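Local coordinates for protein cyclopenase asqI (PDB 5YY3) that catalyses the zinc-dependent ring contraction of 4'-methoxycyclopenin to 4'-methoxyviridicatin, releasing methyl isocyanate, in the biosynthesis of the aspoquinolone mycotoxins, at residues G463-S475 with L517-D529. Numbering follows the deposited sequence.
Sequences GHEPYEWNVQVKS and LTDESAITKVRLD
Strands 467-475 and 523-528 run antiparallel, with Trp469 facing Arg527, in the hemocyanin-type immunoglobulin-like domain, away from the zinc site, and illustrate how a regular strand pair sorts its side chains between two faces. Hydrogen-bonded pairs Trp469-Arg527, Val471-Lys525 and Val473-Ile523 turn their side chains to one face, where strands 487-497 and 508-517 pack; Glu468, Asn470 and Gln472 share the other with Leu528, Val526 and Thr524. The backbone bond from Arg527 N to Trp469 O is 2.9 Å long.

On the first face the Trp469 indole and the Arg527 chain lie alongside each other, pointing the same way. With CG set between backbone N and carbonyl carbon (chi1 64°), the tryptophan brings its NE1 within 3.2 Å of Arg527 CB, while Arg527 CG rides over one indole face toward the rim. Bends at chi2 and chi3 turn the guanidinium nearly perpendicular to the ring, and Asp511 OD2 takes both a salt bridge from Arg527 NE and a hydrogen bond from Trp469 NE1. Farther along, Val473 CG1 meets Leu517 CD1 at 4.0 Å. On the other face, Val526 CG1 touches Glu468 OE2, an oxygen in a salt bridge with Arg430 NE and weakly hydrogen-bonded by Asn470 ND2.

Just beyond the end of strand 523-528, Asp529 points its side chain toward the opposing segment. Its CB sits over the centre of the Tyr467 ring, a CH-pi contact 3.4 Å from the centroid, and Asp529 N donates to Tyr467 O. Asp529 OD2 in turn accepts a hydrogen bond from Tyr467 N, 3.1 Å away and above the carboxylate plane, while the same OD2 lies at the edge of the His464 imidazole, 3.3 Å from its CE1.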
ATOM      1  N   GLY A 463      19.187   0.122  15.661  1.00 23.93           N
ATOM      2  CA  GLY A 463      20.025   0.586  16.745  1.00 23.31           C
ATOM      3  C   GLY A 463      19.285   1.709  17.438  1.00 24.45           C
ATOM      4  O   GLY A 463      18.225   2.153  16.975  1.00 23.20           O
ATOM      5  N   HIS A 464      19.820   2.179  18.555  1.00 24.07           N
ATOM      6  CA  HIS A 464      19.198   3.318  19.204  1.00 26.55           C
ATOM      7  C   HIS A 464      20.252   4.236  19.805  1.00 25.53           C
ATOM      8  O   HIS A 464      21.342   3.785  20.172  1.00 25.49           O
ATOM      9  CB  HIS A 464      18.223   2.846  20.282  1.00 21.15           C
ATOM     10  CG  HIS A 464      18.894   2.150  21.423  1.00 23.75           C
ATOM     11  ND1 HIS A 464      19.467   2.832  22.473  1.00 21.85           N
ATOM     12  CD2 HIS A 464      19.104   0.834  21.669  1.00 23.41           C
ATOM     13  CE1 HIS A 464      19.993   1.967  23.323  1.00 23.29           C
ATOM     14  NE2 HIS A 464      19.781   0.747  22.861  1.00 22.44           N
ATOM     15  N   GLU A 465      19.927   5.522  19.901  1.00 24.30           N
ATOM     16  CA  GLU A 465      20.794   6.452  20.611  1.00 28.07           C
ATOM     17  C   GLU A 465      20.844   6.016  22.062  1.00 24.40           C
ATOM     18  O   GLU A 465      19.869   5.453  22.566  1.00 21.79           O
ATOM     19  CB  GLU A 465      20.297   7.902  20.501  1.00 26.14           C
ATOM     20  CG  GLU A 465      20.241   8.454  19.087  1.00 26.29           C
ATOM     21  CD  GLU A 465      21.570   8.366  18.360  1.00 33.23           C
ATOM     22  OE1 GLU A 465      22.628   8.317  19.035  1.00 36.18           O
ATOM     23  OE2 GLU A 465      21.547   8.341  17.103  1.00 40.87           O
ATOM     24  N   PRO A 466      21.980   6.272  22.732  1.00 24.80           N
ATOM     25  CA  PRO A 466      22.152   5.898  24.138  1.00 25.02           C
ATOM     26  C   PRO A 466      21.047   6.472  25.020  1.00 25.99           C
ATOM     27  O   PRO A 466      20.717   7.656  24.908  1.00 28.07           O
ATOM     28  CB  PRO A 466      23.512   6.498  24.497  1.00 24.18           C
ATOM     29  CG  PRO A 466      24.242   6.526  23.188  1.00 26.82           C
ATOM     30  CD  PRO A 466      23.204   6.863  22.165  1.00 21.59           C
ATOM     31  N   TYR A 467      20.463   5.628  25.867  1.00 23.48           N
ATOM     32  CA  TYR A 467      19.429   6.086  26.778  1.00 24.97           C
ATOM     33  C   TYR A 467      19.770   5.711  28.218  1.00 24.03           C
ATOM     34  O   TYR A 467      20.701   4.958  28.497  1.00 22.90           O
ATOM     35  CB  TYR A 467      18.047   5.530  26.388  1.00 17.94           C
ATOM     36  CG  TYR A 467      17.833   4.058  26.677  1.00 22.02           C
ATOM     37  CD1 TYR A 467      17.417   3.629  27.934  1.00 22.95           C
ATOM     38  CD2 TYR A 467      18.023   3.092  25.685  1.00 22.22           C
ATOM     39  CE1 TYR A 467      17.227   2.282  28.215  1.00 20.91           C
ATOM     40  CE2 TYR A 467      17.815   1.730  25.947  1.00 21.94           C
ATOM     41  CZ  TYR A 467      17.420   1.335  27.219  1.00 22.77           C
ATOM     42  OH  TYR A 467      17.219  -0.006  27.514  1.00 26.38           O
ATOM     43  N   GLU A 468      18.994   6.260  29.128  1.00 21.70           N
ATOM     44  CA  GLU A 468      19.121   5.948  30.529  1.00 24.84           C
ATOM     45  C   GLU A 468      17.732   6.041  31.115  1.00 21.04           C
ATOM     46  O   GLU A 468      16.848   6.639  30.522  1.00 25.67           O
ATOM     47  CB  GLU A 468      20.069   6.922  31.226  1.00 26.81           C
ATOM     48  CG  GLU A 468      19.400   8.269  31.488  1.00 29.65           C
ATOM     49  CD  GLU A 468      20.321   9.298  32.095  1.00 38.23           C
ATOM     50  OE1 GLU A 468      21.500   9.405  31.654  1.00 34.69           O
ATOM     51  OE2 GLU A 468      19.846   9.993  33.028  1.00 36.35           O
ATOM     52  N   TRP A 469      17.515   5.442  32.265  1.00 21.41           N
ATOM     53  CA  TRP A 469      16.320   5.783  32.993  1.00 23.56           C
ATOM     54  C   TRP A 469      16.733   6.197  34.393  1.00 25.29           C
ATOM     55  O   TRP A 469      17.830   5.851  34.877  1.00 22.21           O
ATOM     56  CB  TRP A 469      15.314   4.631  33.018  1.00 22.64           C
ATOM     57  CG  TRP A 469      15.757   3.379  33.722  1.00 22.86           C
ATOM     58  CD1 TRP A 469      16.626   2.440  33.252  1.00 24.16           C
ATOM     59  CD2 TRP A 469      15.331   2.920  35.019  1.00 22.83           C
ATOM     60  NE1 TRP A 469      16.761   1.412  34.167  1.00 23.35           N
ATOM     61  CE2 TRP A 469      15.979   1.683  35.260  1.00 23.70           C
ATOM     62  CE3 TRP A 469      14.459   3.429  35.991  1.00 21.52           C
ATOM     63  CZ2 TRP A 469      15.798   0.954  36.448  1.00 23.81           C
ATOM     64  CZ3 TRP A 469      14.271   2.697  37.172  1.00 25.20           C
ATOM     65  CH2 TRP A 469      14.942   1.475  37.387  1.00 23.24           C
ATOM     66  N   ASN A 470      15.875   6.974  35.032  1.00 21.30           N
ATOM     67  CA  ASN A 470      16.088   7.270  36.424  1.00 23.20           C
ATOM     68  C   ASN A 470      14.746   7.344  37.133  1.00 27.79           C
ATOM     69  O   ASN A 470      13.690   7.434  36.483  1.00 24.29           O
ATOM     70  CB  ASN A 470      16.904   8.555  36.602  1.00 27.46           C
ATOM     71  CG  ASN A 470      16.299   9.744  35.886  1.00 26.90           C
ATOM     72  OD1 ASN A 470      15.333  10.346  36.362  1.00 30.78           O
ATOM     73  ND2 ASN A 470      16.879  10.107  34.747  1.00 26.48           N
ATOM     74  N   VAL A 471      14.791   7.261  38.461  1.00 22.76           N
ATOM     75  CA  VAL A 471      13.588   7.256  39.262  1.00 25.30           C
ATOM     76  C   VAL A 471      13.956   7.758  40.654  1.00 29.03           C
ATOM     77  O   VAL A 471      15.110   7.651  41.099  1.00 29.11           O
ATOM     78  CB  VAL A 471      12.949   5.842  39.333  1.00 25.22           C
ATOM     79  CG1 VAL A 471      13.823   4.905  40.121  1.00 23.50           C
ATOM     80  CG2 VAL A 471      11.521   5.877  39.930  1.00 26.53           C
ATOM     81  N   GLN A 472      12.980   8.334  41.335  1.00 26.10           N
ATOM     82  CA  GLN A 472      13.222   8.864  42.654  1.00 27.34           C
ATOM     83  C   GLN A 472      12.742   7.853  43.688  1.00 27.67           C
ATOM     84  O   GLN A 472      11.632   7.316  43.588  1.00 24.96           O
ATOM     85  CB  GLN A 472      12.521  10.203  42.806  1.00 27.08           C
ATOM     86  CG  GLN A 472      12.963  11.014  43.987  1.00 36.65           C
ATOM     87  CD  GLN A 472      12.322  12.395  43.987  1.00 39.18           C
ATOM     88  OE1 GLN A 472      12.311  13.089  42.956  1.00 36.82           O
ATOM     89  NE2 GLN A 472      11.764  12.791  45.131  1.00 40.90           N
ATOM     90  N   VAL A 473      13.599   7.577  44.669  1.00 27.30           N
ATOM     91  CA  VAL A 473      13.288   6.602  45.708  1.00 24.31           C
ATOM     92  C   VAL A 473      13.440   7.237  47.093  1.00 31.87           C
ATOM     93  O   VAL A 473      14.480   7.835  47.404  1.00 28.42           O
ATOM     94  CB  VAL A 473      14.206   5.369  45.603  1.00 25.68           C
ATOM     95  CG1 VAL A 473      13.787   4.288  46.593  1.00 23.53           C
ATOM     96  CG2 VAL A 473      14.259   4.843  44.160  1.00 21.23           C
ATOM     97  N   LYS A 474      12.415   7.110  47.927  1.00 32.73           N
ATOM     98  CA  LYS A 474      12.497   7.618  49.293  1.00 28.16           C
ATOM     99  C   LYS A 474      11.980   6.583  50.280  1.00 30.36           C
ATOM    100  O   LYS A 474      10.924   5.981  50.079  1.00 33.01           O
ATOM    101  CB  LYS A 474      11.718   8.926  49.449  1.00 33.17           C
ATOM    102  CG  LYS A 474      11.878   9.561  50.832  1.00 31.53           C
ATOM    103  CD  LYS A 474      11.231  10.931  50.893  1.00 36.57           C
ATOM    104  CE  LYS A 474      11.392  11.566  52.273  1.00 38.05           C
ATOM    105  NZ  LYS A 474      10.261  12.480  52.547  1.00 41.58           N
ATOM    106  N   SER A 475      12.722   6.376  51.360  1.00 33.59           N
ATOM    107  CA  SER A 475      12.374   5.299  52.264  1.00 31.40           C
ATOM    108  C   SER A 475      11.133   5.625  53.065  1.00 30.79           C
ATOM    109  O   SER A 475      10.761   6.779  53.249  1.00 39.81           O
ATOM    110  CB  SER A 475      13.526   4.966  53.201  1.00 30.18           C
ATOM    111  OG  SER A 475      13.153   3.921  54.085  1.00 31.49           O
ATOM    112  N   LEU A 517      19.649   1.959  50.291  1.00 38.03           N
ATOM    113  CA  LEU A 517      19.462   3.248  50.942  1.00 37.23           C
ATOM    114  C   LEU A 517      20.152   3.261  52.302  1.00 40.83           C
ATOM    115  O   LEU A 517      20.182   2.254  53.015  1.00 41.42           O
ATOM    116  CB  LEU A 517      17.971   3.577  51.095  1.00 35.39           C
ATOM    117  CG  LEU A 517      17.137   3.571  49.808  1.00 35.19           C
ATOM    118  CD1 LEU A 517      15.717   4.034  50.083  1.00 28.66           C
ATOM    119  CD2 LEU A 517      17.800   4.424  48.726  1.00 33.92           C
ATOM    120  N   THR A 518      20.711   4.410  52.653  1.00 44.08           N
ATOM    121  CA  THR A 518      21.350   4.584  53.950  1.00 41.95           C
ATOM    122  C   THR A 518      20.851   5.851  54.666  1.00 41.87           C
ATOM    123  O   THR A 518      21.357   6.191  55.726  1.00 47.78           O
ATOM    124  CB  THR A 518      22.887   4.619  53.790  1.00 43.75           C
ATOM    125  OG1 THR A 518      23.239   5.499  52.718  1.00 47.85           O
ATOM    126  CG2 THR A 518      23.407   3.237  53.442  1.00 44.96           C
ATOM    127  N   ASP A 519      19.847   6.521  54.090  1.00 39.80           N
ATOM    128  CA  ASP A 519      19.281   7.765  54.636  1.00 42.87           C
ATOM    129  C   ASP A 519      17.772   7.803  54.567  1.00 42.51           C
ATOM    130  O   ASP A 519      17.143   6.993  53.887  1.00 40.56           O
ATOM    131  CB  ASP A 519      19.778   9.015  53.884  1.00 50.19           C
ATOM    132  CG  ASP A 519      21.206   9.338  54.171  1.00 55.14           C
ATOM    133  OD1 ASP A 519      21.732   8.827  55.184  1.00 56.72           O
ATOM    134  OD2 ASP A 519      21.794  10.122  53.392  1.00 57.95           O
ATOM    135  N   GLU A 520      17.215   8.819  55.220  1.00 42.73           N
ATOM    136  CA  GLU A 520      15.796   9.132  55.187  1.00 45.98           C
ATOM    137  C   GLU A 520      15.410   9.867  53.910  1.00 41.39           C
ATOM    138  O   GLU A 520      14.231   9.964  53.578  1.00 41.00           O
ATOM    139  CB  GLU A 520      15.424  10.010  56.382  1.00 46.69           C
ATOM    140  CG  GLU A 520      16.466  10.013  57.486  1.00 59.11           C
ATOM    141  CD  GLU A 520      15.881  10.375  58.833  1.00 67.70           C
ATOM    142  OE1 GLU A 520      14.929  11.187  58.865  1.00 68.65           O
ATOM    143  OE2 GLU A 520      16.362   9.828  59.854  1.00 67.93           O
ATOM    144  N   SER A 521      16.398  10.418  53.216  1.00 33.72           N
ATOM    145  CA  SER A 521      16.115  11.346  52.126  1.00 39.95           C
ATOM    146  C   SER A 521      15.970  10.660  50.761  1.00 35.84           C
ATOM    147  O   SER A 521      16.444   9.543  50.549  1.00 36.47           O
ATOM    148  CB  SER A 521      17.211  12.413  52.061  1.00 41.32           C
ATOM    149  OG  SER A 521      18.497  11.814  52.032  1.00 43.14           O
ATOM    150  N   ALA A 522      15.304  11.341  49.839  1.00 33.00           N
ATOM    151  CA  ALA A 522      15.102  10.815  48.499  1.00 29.28           C
ATOM    152  C   ALA A 522      16.410  10.774  47.709  1.00 34.51           C
ATOM    153  O   ALA A 522      17.188  11.727  47.698  1.00 32.70           O
ATOM    154  CB  ALA A 522      14.063  11.648  47.756  1.00 27.29           C
ATOM    155  N   ILE A 523      16.660   9.659  47.046  1.00 33.54           N
ATOM    156  CA  ILE A 523      17.750   9.610  46.085  1.00 35.59           C
ATOM    157  C   ILE A 523      17.185   9.505  44.676  1.00 30.87           C
ATOM    158  O   ILE A 523      16.036   9.104  44.491  1.00 31.59           O
ATOM    159  CB  ILE A 523      18.670   8.425  46.338  1.00 36.69           C
ATOM    160  CG1 ILE A 523      17.851   7.136  46.268  1.00 32.51           C
ATOM    161  CG2 ILE A 523      19.326   8.556  47.693  1.00 30.66           C
ATOM    162  CD1 ILE A 523      18.449   6.063  45.340  1.00 39.62           C
ATOM    163  N   THR A 524      17.991   9.862  43.682  1.00 31.69           N
ATOM    164  CA  THR A 524      17.666   9.538  42.294  1.00 32.00           C
ATOM    165  C   THR A 524      18.590   8.436  41.762  1.00 30.54           C
ATOM    166  O   THR A 524      19.787   8.660  41.546  1.00 35.92           O
ATOM    167  CB  THR A 524      17.764  10.773  41.385  1.00 31.36           C
ATOM    168  OG1 THR A 524      16.845  11.765  41.851  1.00 35.27           O
ATOM    169  CG2 THR A 524      17.406  10.413  39.933  1.00 25.53           C
ATOM    170  N   LYS A 525      18.043   7.245  41.559  1.00 29.76           N
ATOM    171  CA  LYS A 525      18.835   6.161  40.972  1.00 31.07           C
ATOM    172  C   LYS A 525      18.894   6.346  39.469  1.00 28.55           C
ATOM    173  O   LYS A 525      17.861   6.569  38.839  1.00 28.47           O
ATOM    174  CB  LYS A 525      18.244   4.793  41.314  1.00 26.98           C
ATOM    175  CG  LYS A 525      19.036   3.626  40.737  1.00 28.34           C
ATOM    176  CD  LYS A 525      20.204   3.266  41.643  1.00 36.85           C
ATOM    177  CE  LYS A 525      20.933   2.005  41.208  1.00 29.96           C
ATOM    178  NZ  LYS A 525      22.173   2.356  40.465  1.00 41.49           N
ATOM    179  N   VAL A 526      20.091   6.281  38.897  1.00 30.19           N
ATOM    180  CA  VAL A 526      20.249   6.327  37.445  1.00 24.57           C
ATOM    181  C   VAL A 526      20.803   4.997  36.898  1.00 27.95           C
ATOM    182  O   VAL A 526      21.768   4.442  37.430  1.00 27.79           O
ATOM    183  CB  VAL A 526      21.175   7.480  37.002  1.00 28.20           C
ATOM    184  CG1 VAL A 526      21.157   7.636  35.464  1.00 25.91           C
ATOM    185  CG2 VAL A 526      20.755   8.777  37.664  1.00 30.36           C
ATOM    186  N   ARG A 527      20.181   4.500  35.830  1.00 27.64           N
ATOM    187  CA  ARG A 527      20.641   3.295  35.143  1.00 27.77           C
ATOM    188  C   ARG A 527      20.885   3.555  33.659  1.00 26.79           C
ATOM    189  O   ARG A 527      19.996   4.054  32.966  1.00 26.02           O
ATOM    190  CB  ARG A 527      19.615   2.170  35.287  1.00 22.77           C
ATOM    191  CG  ARG A 527      19.400   1.685  36.699  1.00 25.48           C
ATOM    192  CD  ARG A 527      20.506   0.750  37.085  1.00 28.00           C
ATOM    193  NE  ARG A 527      20.391  -0.530  36.394  1.00 25.62           N
ATOM    194  CZ  ARG A 527      21.358  -1.441  36.365  1.00 28.34           C
ATOM    195  NH1 ARG A 527      22.506  -1.186  36.985  1.00 28.32           N
ATOM    196  NH2 ARG A 527      21.186  -2.597  35.721  1.00 21.06           N
ATOM    197  N   LEU A 528      22.072   3.207  33.166  1.00 27.62           N
ATOM    198  CA  LEU A 528      22.347   3.308  31.727  1.00 25.72           C
ATOM    199  C   LEU A 528      21.746   2.120  30.980  1.00 28.46           C
ATOM    200  O   LEU A 528      21.512   1.049  31.577  1.00 25.93           O
ATOM    201  CB  LEU A 528      23.857   3.385  31.454  1.00 25.94           C
ATOM    202  CG  LEU A 528      24.644   4.458  32.236  1.00 28.43           C
ATOM    203  CD1 LEU A 528      26.108   4.467  31.821  1.00 23.63           C
ATOM    204  CD2 LEU A 528      24.024   5.846  32.075  1.00 21.24           C
ATOM    205  N   ASP A 529      21.491   2.316  29.680  1.00 25.05           N
ATOM    206  CA  ASP A 529      21.031   1.241  28.799  1.00 25.53           C
ATOM    207  C   ASP A 529      21.999   0.058  28.819  1.00 24.54           C
ATOM    208  O   ASP A 529      21.595  -1.117  28.829  1.00 22.41           O
ATOM    209  CB  ASP A 529      20.853   1.752  27.353  1.00 20.95           C
ATOM    210  CG  ASP A 529      22.055   2.558  26.837  1.00 23.88           C
ATOM    211  OD1 ASP A 529      23.009   2.818  27.600  1.00 24.46           O
ATOM    212  OD2 ASP A 529      22.039   2.969  25.652  1.00 29.73           O
TER
HETATM  213  O   HOH W   1      11.946   8.834  54.593  1.00 37.78           O